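Local structure of high affinity transport system protein p37 (Mycoplasma hyorhinis, 3EKI) at residues 39-43 and 351-356; 43-49 and 118-123; 76-81 and 95-99. The protein binds thiamine diphosphate and probably serves as the extracytoplasmic binding lipoprotein of a high-affinity transport system at the mycoplasma membrane. All coordinates share one frame; numbering follows the deposited sequence.

Contact 1 of 3, residues 39-43 and 351-356; sequences QGQWD and SVNQLE. With CA (calcium ion), chain D.
Gln354 N donates to Gln39 O at 2.9 Å, and beside it the CA of Asn353 adds a C-H...O contact to the same oxygen. Gln41 and Val352 form a single beta bridge, in which Asn353 N donates to Gln41 O and Gln41 N gives a weak bond to Ser351 O.

The side chain of Asn353 works in two directions. With CG anti to the backbone N (chi1 177°), its ND2 reaches Gly40 O at 3.1 Å, the oxygen lying close to the amide plane, while OD1 turns back to accept from Glu356 N at 3.1 Å through an in-plane lone pair. The second bond, with a weaker one from Leu355 N, caps the helix.

Glu356 is extended beyond CG and runs across one face of the Trp42 indole, with its CB over the six-membered ring in a CH-pi contact, 4.0 Å from the centroid, and its carboxylate nearly parallel to the indole, planes 11° apart. The syn lone pair of Glu356 OE1 takes the N-H of Asp43 N at 2.9 Å, almost straight. Trp42 NE1 is held by Asp94 O.

Asp43 OD2 binds calcium at 2.4 Å and is also bonded by Arg349. Asn353 is thus the N-cap of helix 354-369, and the arrangement ties the first modelled residues of the chain to that helix start, beside a calcium site.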
loop_
_atom_site.group_PDB
_atom_site.type_symbol
_atom_site.label_atom_id
_atom_site.label_comp_id
_atom_site.label_asym_id
_atom_site.label_seq_id
_atom_site.Cartn_x
_atom_site.Cartn_y
_atom_site.Cartn_z
ATOM N N GLN A 39 25.998 -6.082 17.428
ATOM C CA GLN A 39 25.309 -7.349 17.622
ATOM C C GLN A 39 23.882 -7.176 18.165
ATOM O O GLN A 39 22.954 -7.728 17.563
ATOM C CB GLN A 39 26.071 -8.272 18.577
ATOM C CG GLN A 39 25.712 -9.738 18.312
ATOM C CD GLN A 39 26.129 -10.129 16.905
ATOM O OE1 GLN A 39 27.298 -9.945 16.564
ATOM N NE2 GLN A 39 25.199 -10.645 16.114
ATOM N N GLY A 40 23.776 -6.438 19.258
ATOM C CA GLY A 40 22.544 -6.060 19.921
ATOM C C GLY A 40 22.185 -7.060 21.019
ATOM O O GLY A 40 22.784 -8.140 21.047
ATOM N N GLN A 41 21.256 -6.687 21.880
ATOM C CA GLN A 41 20.838 -7.535 22.997
ATOM C C GLN A 41 19.694 -8.482 22.627
ATOM O O GLN A 41 18.719 -8.060 22.004
ATOM C CB GLN A 41 20.408 -6.699 24.196
ATOM C CG GLN A 41 21.346 -5.518 24.433
ATOM C CD GLN A 41 21.093 -4.955 25.825
ATOM O OE1 GLN A 41 20.467 -3.910 25.927
ATOM N NE2 GLN A 41 21.583 -5.661 26.831
ATOM N N TRP A 42 19.832 -9.741 23.034
ATOM C CA TRP A 42 18.721 -10.687 22.928
ATOM C C TRP A 42 17.581 -10.204 23.790
ATOM O O TRP A 42 17.725 -9.850 24.962
ATOM C CB TRP A 42 19.146 -12.093 23.362
ATOM C CG TRP A 42 18.111 -13.140 23.079
ATOM C CD1 TRP A 42 17.117 -13.575 23.900
ATOM C CD2 TRP A 42 18.020 -13.868 21.842
ATOM N NE1 TRP A 42 16.389 -14.546 23.261
ATOM C CE2 TRP A 42 16.918 -14.748 21.998
ATOM C CE3 TRP A 42 18.748 -13.864 20.641
ATOM C CZ2 TRP A 42 16.551 -15.606 20.967
ATOM C CZ3 TRP A 42 18.366 -14.730 19.631
ATOM C CH2 TRP A 42 17.271 -15.603 19.785
ATOM N N ASP A 43 16.363 -10.166 23.262
ATOM C CA ASP A 43 15.237 -9.673 24.023
ATOM C C ASP A 43 14.227 -10.799 24.157
ATOM O O ASP A 43 13.745 -11.279 23.122
ATOM C CB ASP A 43 14.630 -8.468 23.301
ATOM C CG ASP A 43 13.589 -7.740 24.102
ATOM O OD1 ASP A 43 13.234 -8.224 25.204
ATOM O OD2 ASP A 43 13.109 -6.669 23.657
ATOM N N SER A 351 18.616 -1.951 18.481
ATOM C CA SER A 351 19.339 -2.824 19.411
ATOM C C SER A 351 18.777 -4.219 19.561
ATOM O O SER A 351 19.276 -4.997 20.385
ATOM C CB SER A 351 19.442 -2.142 20.796
ATOM O OG SER A 351 20.241 -0.963 20.674
ATOM N N VAL A 352 17.775 -4.644 18.787
ATOM C CA VAL A 352 17.398 -6.052 18.838
ATOM C C VAL A 352 18.516 -6.894 18.262
ATOM O O VAL A 352 19.058 -6.597 17.185
ATOM C CB VAL A 352 16.107 -6.338 18.034
ATOM C CG1 VAL A 352 15.918 -7.844 17.924
ATOM C CG2 VAL A 352 14.932 -5.637 18.667
ATOM N N ASN A 353 18.938 -7.957 18.944
ATOM C CA ASN A 353 20.025 -8.801 18.466
ATOM C C ASN A 353 19.840 -9.267 17.029
ATOM O O ASN A 353 18.726 -9.680 16.673
ATOM C CB ASN A 353 20.120 -10.025 19.376
ATOM C CG ASN A 353 21.160 -11.031 18.945
ATOM O OD1 ASN A 353 20.889 -11.956 18.187
ATOM N ND2 ASN A 353 22.368 -10.811 19.454
ATOM N N GLN A 354 20.870 -9.176 16.208
ATOM C CA GLN A 354 20.832 -9.560 14.802
ATOM C C GLN A 354 20.377 -10.983 14.548
ATOM O O GLN A 354 19.605 -11.247 13.617
ATOM C CB GLN A 354 22.218 -9.392 14.148
ATOM C CG GLN A 354 22.196 -8.711 12.787
ATOM C CD GLN A 354 23.559 -8.222 12.326
ATOM O OE1 GLN A 354 24.063 -8.640 11.280
ATOM N NE2 GLN A 354 24.169 -7.327 13.100
ATOM N N LEU A 355 20.829 -11.936 15.358
ATOM C CA LEU A 355 20.420 -13.325 15.253
ATOM C C LEU A 355 18.909 -13.432 15.470
ATOM O O LEU A 355 18.249 -14.168 14.730
ATOM C CB LEU A 355 21.138 -14.206 16.280
ATOM C CG LEU A 355 22.656 -14.228 16.178
ATOM C CD1 LEU A 355 23.249 -15.004 17.355
ATOM C CD2 LEU A 355 23.115 -14.851 14.870
ATOM N N GLU A 356 18.408 -12.698 16.464
ATOM C CA GLU A 356 16.964 -12.672 16.735
ATOM C C GLU A 356 16.194 -12.043 15.577
ATOM O O GLU A 356 15.135 -12.561 15.189
ATOM C CB GLU A 356 16.705 -11.951 18.056
ATOM C CG GLU A 356 15.291 -12.151 18.597
ATOM C CD GLU A 356 15.089 -11.602 19.992
ATOM O OE1 GLU A 356 15.996 -10.868 20.450
ATOM O OE2 GLU A 356 14.046 -11.881 20.624
HETATM CA CA CA D . 10.764 -6.123 23.706
HETATM O O HOH W 1 11.080 -6.465 26.195
HETATM O O HOH W 2 8.330 -6.633 24.511
#

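Contact 2 of 3, residues 43-49 and 118-123; sequences DKSITFG and PELDFG. With CA (calcium ion), chain D.
Asp121 OD1 is gripped by two partners: it binds the calcium ion at 2.3 Å and accepts the N-H of Thr47 at 2.8 Å through its anti lone pair, the side away from OD2. Asp121 OD2 completes a bidentate hold on the calcium ion at the longer distance of 2.7 Å. With CG beside the backbone N (chi1 -54°), the carboxylate reaches across to the edge of strand 45-51. Asp43 OD2, the backbone oxygens of Ser45 and Pro118, and waters 1 and 2 complete a shell of seven oxygens. The planes of the two carboxylates stand 82° apart, close to perpendicular.

Second-shell bonds orient these ligands. Asp43 OD1 receives Ser45 N in an Asx turn, from above the carboxylate plane, and also a hydrogen from water 1. Water 2 lies 2.7 Å from Thr47 OG1 and is hydrogen-bonded to it as well as to Ser45 OG. Arg349 bonds to OD2 of both aspartates.

Beyond the metal the backbones come together at a single bridge, Phe48 with Phe122. Thr47 O accepts from Asp121 N at 3.0 Å and weakly from Phe122 N, and Gly49 N donates to Phe122 O at 2.9 Å. Phe48 and Phe122 lean together obliquely, CD1 to CD2 at 3.4 Å, while Leu120 CD1 packs against the backbone of Gly49.

Calcium and Arg349 probably offset the repulsion between the carboxylates of Asp43 and Asp121; because its ligands come from both segments, the ion ties the start of strand 45-51 to the loop leading into strand 122-125.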
loop_
_atom_site.group_PDB
_atom_site.type_symbol
_atom_site.label_atom_id
_atom_site.label_comp_id
_atom_site.label_asym_id
_atom_site.label_seq_id
_atom_site.Cartn_x
_atom_site.Cartn_y
_atom_site.Cartn_z
ATOM N N ASP A 43 16.363 -10.166 23.262
ATOM C CA ASP A 43 15.237 -9.673 24.023
ATOM C C ASP A 43 14.227 -10.799 24.157
ATOM O O ASP A 43 13.745 -11.279 23.122
ATOM C CB ASP A 43 14.630 -8.468 23.301
ATOM C CG ASP A 43 13.589 -7.740 24.102
ATOM O OD1 ASP A 43 13.234 -8.224 25.204
ATOM O OD2 ASP A 43 13.109 -6.669 23.657
ATOM N N LYS A 44 13.931 -11.238 25.362
ATOM C CA LYS A 44 13.051 -12.388 25.543
ATOM C C LYS A 44 11.585 -12.061 25.373
ATOM O O LYS A 44 10.720 -12.945 25.445
ATOM C CB LYS A 44 13.288 -13.014 26.932
ATOM C CG LYS A 44 12.822 -12.084 28.050
ATOM C CD LYS A 44 13.271 -12.559 29.427
ATOM C CE LYS A 44 12.709 -11.658 30.515
ATOM N NZ LYS A 44 13.669 -11.516 31.649
ATOM N N SER A 45 11.258 -10.811 25.114
ATOM C CA SER A 45 9.899 -10.348 24.874
ATOM C C SER A 45 9.915 -9.509 23.594
ATOM O O SER A 45 10.625 -8.495 23.543
ATOM C CB SER A 45 9.371 -9.527 26.048
ATOM O OG SER A 45 8.155 -8.863 25.733
ATOM N N ILE A 46 9.188 -9.917 22.563
ATOM C CA ILE A 46 9.149 -9.130 21.338
ATOM C C ILE A 46 7.719 -8.621 21.176
ATOM O O ILE A 46 6.803 -9.423 21.231
ATOM C CB ILE A 46 9.647 -9.969 20.162
ATOM C CG1 ILE A 46 11.146 -10.287 20.210
ATOM C CG2 ILE A 46 9.284 -9.324 18.829
ATOM C CD1 ILE A 46 12.003 -9.086 19.848
ATOM N N THR A 47 7.599 -7.318 21.003
ATOM C CA THR A 47 6.321 -6.661 20.793
ATOM C C THR A 47 6.256 -6.035 19.401
ATOM O O THR A 47 7.094 -5.186 19.094
ATOM C CB THR A 47 6.095 -5.575 21.863
ATOM O OG1 THR A 47 6.081 -6.178 23.162
ATOM C CG2 THR A 47 4.743 -4.903 21.668
ATOM N N PHE A 48 5.292 -6.443 18.590
ATOM C CA PHE A 48 4.988 -5.842 17.300
ATOM C C PHE A 48 3.969 -4.706 17.420
ATOM O O PHE A 48 2.924 -4.827 18.071
ATOM C CB PHE A 48 4.425 -6.915 16.366
ATOM C CG PHE A 48 5.343 -8.090 16.060
ATOM C CD1 PHE A 48 6.721 -8.005 16.141
ATOM C CD2 PHE A 48 4.792 -9.300 15.675
ATOM C CE1 PHE A 48 7.505 -9.115 15.841
ATOM C CE2 PHE A 48 5.562 -10.404 15.364
ATOM C CZ PHE A 48 6.932 -10.294 15.431
ATOM N N GLY A 49 4.213 -3.580 16.777
ATOM C CA GLY A 49 3.241 -2.506 16.704
ATOM C C GLY A 49 2.253 -2.872 15.610
ATOM O O GLY A 49 2.682 -3.326 14.544
ATOM N N PRO A 118 12.720 -1.238 24.516
ATOM C CA PRO A 118 12.242 -2.619 24.360
ATOM C C PRO A 118 10.750 -2.836 24.472
ATOM O O PRO A 118 10.264 -3.947 24.211
ATOM C CB PRO A 118 12.947 -3.375 25.502
ATOM C CG PRO A 118 14.122 -2.519 25.850
ATOM C CD PRO A 118 13.688 -1.097 25.627
ATOM N N GLU A 119 9.930 -1.850 24.828
ATOM C CA GLU A 119 8.490 -2.011 24.832
ATOM C C GLU A 119 7.914 -2.080 23.416
ATOM O O GLU A 119 6.772 -2.530 23.274
ATOM C CB GLU A 119 7.775 -0.883 25.585
ATOM C CG GLU A 119 7.420 0.338 24.773
ATOM C CD GLU A 119 7.461 1.609 25.599
ATOM O OE1 GLU A 119 7.083 1.550 26.794
ATOM O OE2 GLU A 119 7.875 2.648 25.038
ATOM N N LEU A 120 8.680 -1.668 22.410
ATOM C CA LEU A 120 8.240 -1.744 21.016
ATOM C C LEU A 120 9.445 -2.101 20.146
ATOM O O LEU A 120 10.382 -1.323 19.979
ATOM C CB LEU A 120 7.612 -0.441 20.523
ATOM C CG LEU A 120 7.263 -0.421 19.029
ATOM C CD1 LEU A 120 6.163 -1.423 18.731
ATOM C CD2 LEU A 120 6.865 0.988 18.629
ATOM N N ASP A 121 9.423 -3.309 19.610
ATOM C CA ASP A 121 10.587 -3.878 18.942
ATOM C C ASP A 121 10.525 -3.898 17.417
ATOM O O ASP A 121 11.576 -3.923 16.764
ATOM C CB ASP A 121 10.770 -5.313 19.447
ATOM C CG ASP A 121 10.846 -5.414 20.963
ATOM O OD1 ASP A 121 9.908 -5.912 21.608
ATOM O OD2 ASP A 121 11.833 -4.886 21.526
ATOM N N PHE A 122 9.323 -3.929 16.848
ATOM C CA PHE A 122 9.216 -4.121 15.409
ATOM C C PHE A 122 7.869 -3.619 14.919
ATOM O O PHE A 122 6.867 -3.630 15.624
ATOM C CB PHE A 122 9.363 -5.601 15.090
ATOM C CG PHE A 122 9.140 -6.105 13.691
ATOM C CD1 PHE A 122 10.195 -6.204 12.810
ATOM C CD2 PHE A 122 7.866 -6.488 13.291
ATOM C CE1 PHE A 122 9.983 -6.678 11.520
ATOM C CE2 PHE A 122 7.636 -6.950 12.005
ATOM C CZ PHE A 122 8.721 -7.049 11.160
ATOM N N GLY A 123 7.877 -3.208 13.655
ATOM C CA GLY A 123 6.574 -3.005 12.995
ATOM C C GLY A 123 6.741 -2.974 11.496
ATOM O O GLY A 123 7.851 -3.024 10.972
HETATM CA CA CA D . 10.764 -6.123 23.706
HETATM O O HOH W 1 11.080 -6.465 26.195
HETATM O O HOH W 2 8.330 -6.633 24.511
#

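Contact 3 of 3, residues 76-81 and 95-99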
loop_
_atom_site.group_PDB
_atom_site.type_symbol
_atom_site.label_atom_id
_atom_site.label_comp_id
_atom_site.label_asym_id
_atom_site.label_seq_id
_atom_site.Cartn_x
_atom_site.Cartn_y
_atom_site.Cartn_z
ATOM N N PHE A 76 3.367 -17.714 15.693
ATOM C CA PHE A 76 4.658 -17.069 15.549
ATOM C C PHE A 76 5.639 -17.520 16.629
ATOM O O PHE A 76 6.771 -17.903 16.350
ATOM C CB PHE A 76 4.522 -15.531 15.628
ATOM C CG PHE A 76 5.641 -14.807 14.908
ATOM C CD1 PHE A 76 6.882 -14.646 15.478
ATOM C CD2 PHE A 76 5.435 -14.290 13.641
ATOM C CE1 PHE A 76 7.920 -14.039 14.821
ATOM C CE2 PHE A 76 6.469 -13.701 12.969
ATOM C CZ PHE A 76 7.717 -13.562 13.537
ATOM N N LYS A 77 5.124 -17.463 17.859
ATOM C CA LYS A 77 5.978 -17.907 18.976
ATOM C C LYS A 77 6.432 -19.343 18.829
ATOM O O LYS A 77 7.591 -19.688 19.083
ATOM C CB LYS A 77 5.203 -17.703 20.271
ATOM C CG LYS A 77 5.857 -18.178 21.541
ATOM C CD LYS A 77 5.014 -17.900 22.787
ATOM C CE LYS A 77 3.823 -18.844 22.870
ATOM N NZ LYS A 77 3.074 -18.712 24.145
ATOM N N LYS A 78 5.513 -20.227 18.418
ATOM C CA LYS A 78 5.916 -21.624 18.281
ATOM C C LYS A 78 6.941 -21.859 17.193
ATOM O O LYS A 78 7.917 -22.593 17.344
ATOM C CB LYS A 78 4.679 -22.506 18.051
ATOM C CG LYS A 78 3.631 -22.493 19.119
ATOM C CD LYS A 78 4.169 -22.806 20.506
ATOM C CE LYS A 78 4.526 -24.286 20.612
ATOM N NZ LYS A 78 4.965 -24.647 22.002
ATOM N N GLU A 79 6.789 -21.277 15.999
ATOM C CA GLU A 79 7.752 -21.441 14.928
ATOM C C GLU A 79 9.080 -20.770 15.252
ATOM O O GLU A 79 10.121 -21.350 14.992
ATOM C CB GLU A 79 7.181 -20.876 13.621
ATOM C CG GLU A 79 8.103 -20.907 12.417
ATOM C CD GLU A 79 8.518 -22.282 11.941
ATOM O OE1 GLU A 79 7.760 -23.231 12.213
ATOM O OE2 GLU A 79 9.568 -22.462 11.293
ATOM N N PHE A 80 8.995 -19.565 15.817
ATOM C CA PHE A 80 10.214 -18.849 16.175
ATOM C C PHE A 80 11.048 -19.741 17.109
ATOM O O PHE A 80 12.252 -19.820 16.912
ATOM C CB PHE A 80 9.968 -17.484 16.807
ATOM C CG PHE A 80 11.205 -16.806 17.373
ATOM C CD1 PHE A 80 11.659 -17.004 18.673
ATOM C CD2 PHE A 80 11.943 -15.960 16.565
ATOM C CE1 PHE A 80 12.808 -16.438 19.142
ATOM C CE2 PHE A 80 13.076 -15.327 17.030
ATOM C CZ PHE A 80 13.475 -15.565 18.325
ATOM N N ASN A 81 10.399 -20.213 18.172
ATOM C CA ASN A 81 11.265 -20.873 19.180
ATOM C C ASN A 81 11.752 -22.212 18.670
ATOM O O ASN A 81 12.827 -22.692 19.042
ATOM C CB ASN A 81 10.551 -20.964 20.529
ATOM C CG ASN A 81 10.553 -19.627 21.236
ATOM O OD1 ASN A 81 11.564 -19.043 21.603
ATOM N ND2 ASN A 81 9.370 -19.047 21.426
ATOM N N ASP A 95 14.021 -18.362 25.618
ATOM C CA ASP A 95 12.886 -18.443 24.708
ATOM C C ASP A 95 12.153 -17.112 24.692
ATOM O O ASP A 95 12.158 -16.366 25.665
ATOM C CB ASP A 95 11.940 -19.560 25.127
ATOM C CG ASP A 95 12.407 -20.946 24.742
ATOM O OD1 ASP A 95 13.420 -21.154 24.056
ATOM O OD2 ASP A 95 11.733 -21.926 25.131
ATOM N N VAL A 96 11.478 -16.809 23.576
ATOM C CA VAL A 96 10.878 -15.513 23.340
ATOM C C VAL A 96 9.355 -15.576 23.312
ATOM O O VAL A 96 8.788 -16.475 22.690
ATOM C CB VAL A 96 11.396 -14.949 22.006
ATOM C CG1 VAL A 96 10.824 -13.572 21.753
ATOM C CG2 VAL A 96 12.923 -14.891 22.068
ATOM N N ASP A 97 8.742 -14.616 23.978
ATOM C CA ASP A 97 7.306 -14.366 23.939
ATOM C C ASP A 97 6.987 -13.259 22.934
ATOM O O ASP A 97 7.760 -12.310 22.791
ATOM C CB ASP A 97 6.768 -13.906 25.290
ATOM C CG ASP A 97 5.256 -13.775 25.285
ATOM O OD1 ASP A 97 4.619 -14.648 24.659
ATOM O OD2 ASP A 97 4.719 -12.820 25.874
ATOM N N PHE A 98 5.860 -13.364 22.238
ATOM C CA PHE A 98 5.481 -12.341 21.266
ATOM C C PHE A 98 4.129 -11.709 21.600
ATOM O O PHE A 98 3.187 -12.435 21.928
ATOM C CB PHE A 98 5.424 -12.943 19.866
ATOM C CG PHE A 98 6.810 -13.329 19.358
ATOM C CD1 PHE A 98 7.365 -14.555 19.684
ATOM C CD2 PHE A 98 7.531 -12.438 18.550
ATOM C CE1 PHE A 98 8.621 -14.909 19.229
ATOM C CE2 PHE A 98 8.770 -12.793 18.088
ATOM C CZ PHE A 98 9.310 -14.033 18.400
ATOM N N LYS A 99 4.112 -10.386 21.491
ATOM C CA LYS A 99 2.987 -9.558 21.895
ATOM C C LYS A 99 2.737 -8.525 20.787
ATOM O O LYS A 99 3.599 -8.392 19.937
ATOM C CB LYS A 99 3.224 -8.853 23.230
ATOM C CG LYS A 99 3.602 -9.785 24.374
ATOM C CD LYS A 99 3.698 -8.972 25.661
ATOM C CE LYS A 99 5.029 -9.166 26.362
ATOM N NZ LYS A 99 5.250 -8.101 27.389
#
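Helix 64-85 packs on strand 97-103 through an aromatic cluster of Phe76, Phe80 and Phe98, part of a beta-alpha-beta crossover: strand 45-51 leads through the helix to the parallel neighbour 97-103. The two short segments run roughly antiparallel, their axes 8.2 Å apart at closest approach.

Phe98 is the bump. Its ring enters the hollow between Phe76 and Phe80, one turn apart on the helix, and the backbone of Lys77 closes a further side, with Phe98 CD1 3.7 Å from Lys77 CA. CD1 of Phe76 sits over the centre of the Phe98 ring, the two planes oblique at 57°. Against Phe80 the arrangement is edge-to-face: the CZ edge of Phe98 points at the face of Phe80, offset toward its rim, with planes at 70° and CZ 3.5 Å from Phe80 CG. Both helix phenylalanines have CB pointing toward the strand, and CG anti to the backbone N (chi1 171° in Phe80) carries the ring on beside Phe98.

Val96 supplies a smaller bump, its CG2 pressing on Phe80 CE1 at a tight 3.3 Å. Phe80 is backed by Leu359, and Phe76 meets Phe364 edge-to-face, both from helix 354-369. At the outer margin the aliphatic part of Lys77 runs past Val96 O toward Asp97, although Lys77 NZ, 4.4 Å from Asp97 OD1, is too far for a salt bridge.

Asn81 closes the end of the interface with its flat amide held at both ends by one residue: OD1 accepts Val96 N at 3.0 Å on an in-plane lone pair, and ND2 donates to Val96 O at 2.9 Å.

The three contacts lie on the same side of the chain's centre and meet around strand 45-51. Asp43 belongs to both contact 1 and contact 2, whose centres are 11 Å apart, and both touch the calcium ion bound by Asp43. Contact 3, also 11 Å from contact 2, shares its sheet: Ile46 N lies 2.8 Å from Asp97 O, and Ile46 CG2 rests 3.6 Å from Phe98 CE2. Glu356 links contact 1 to the others, its OE2 3.5 Å from Val96 CG2 and 3.3 Å from Ile46 CG1. At the far end of contact 2, Gly123 still lies about 13 Å from the bound thiamine diphosphate.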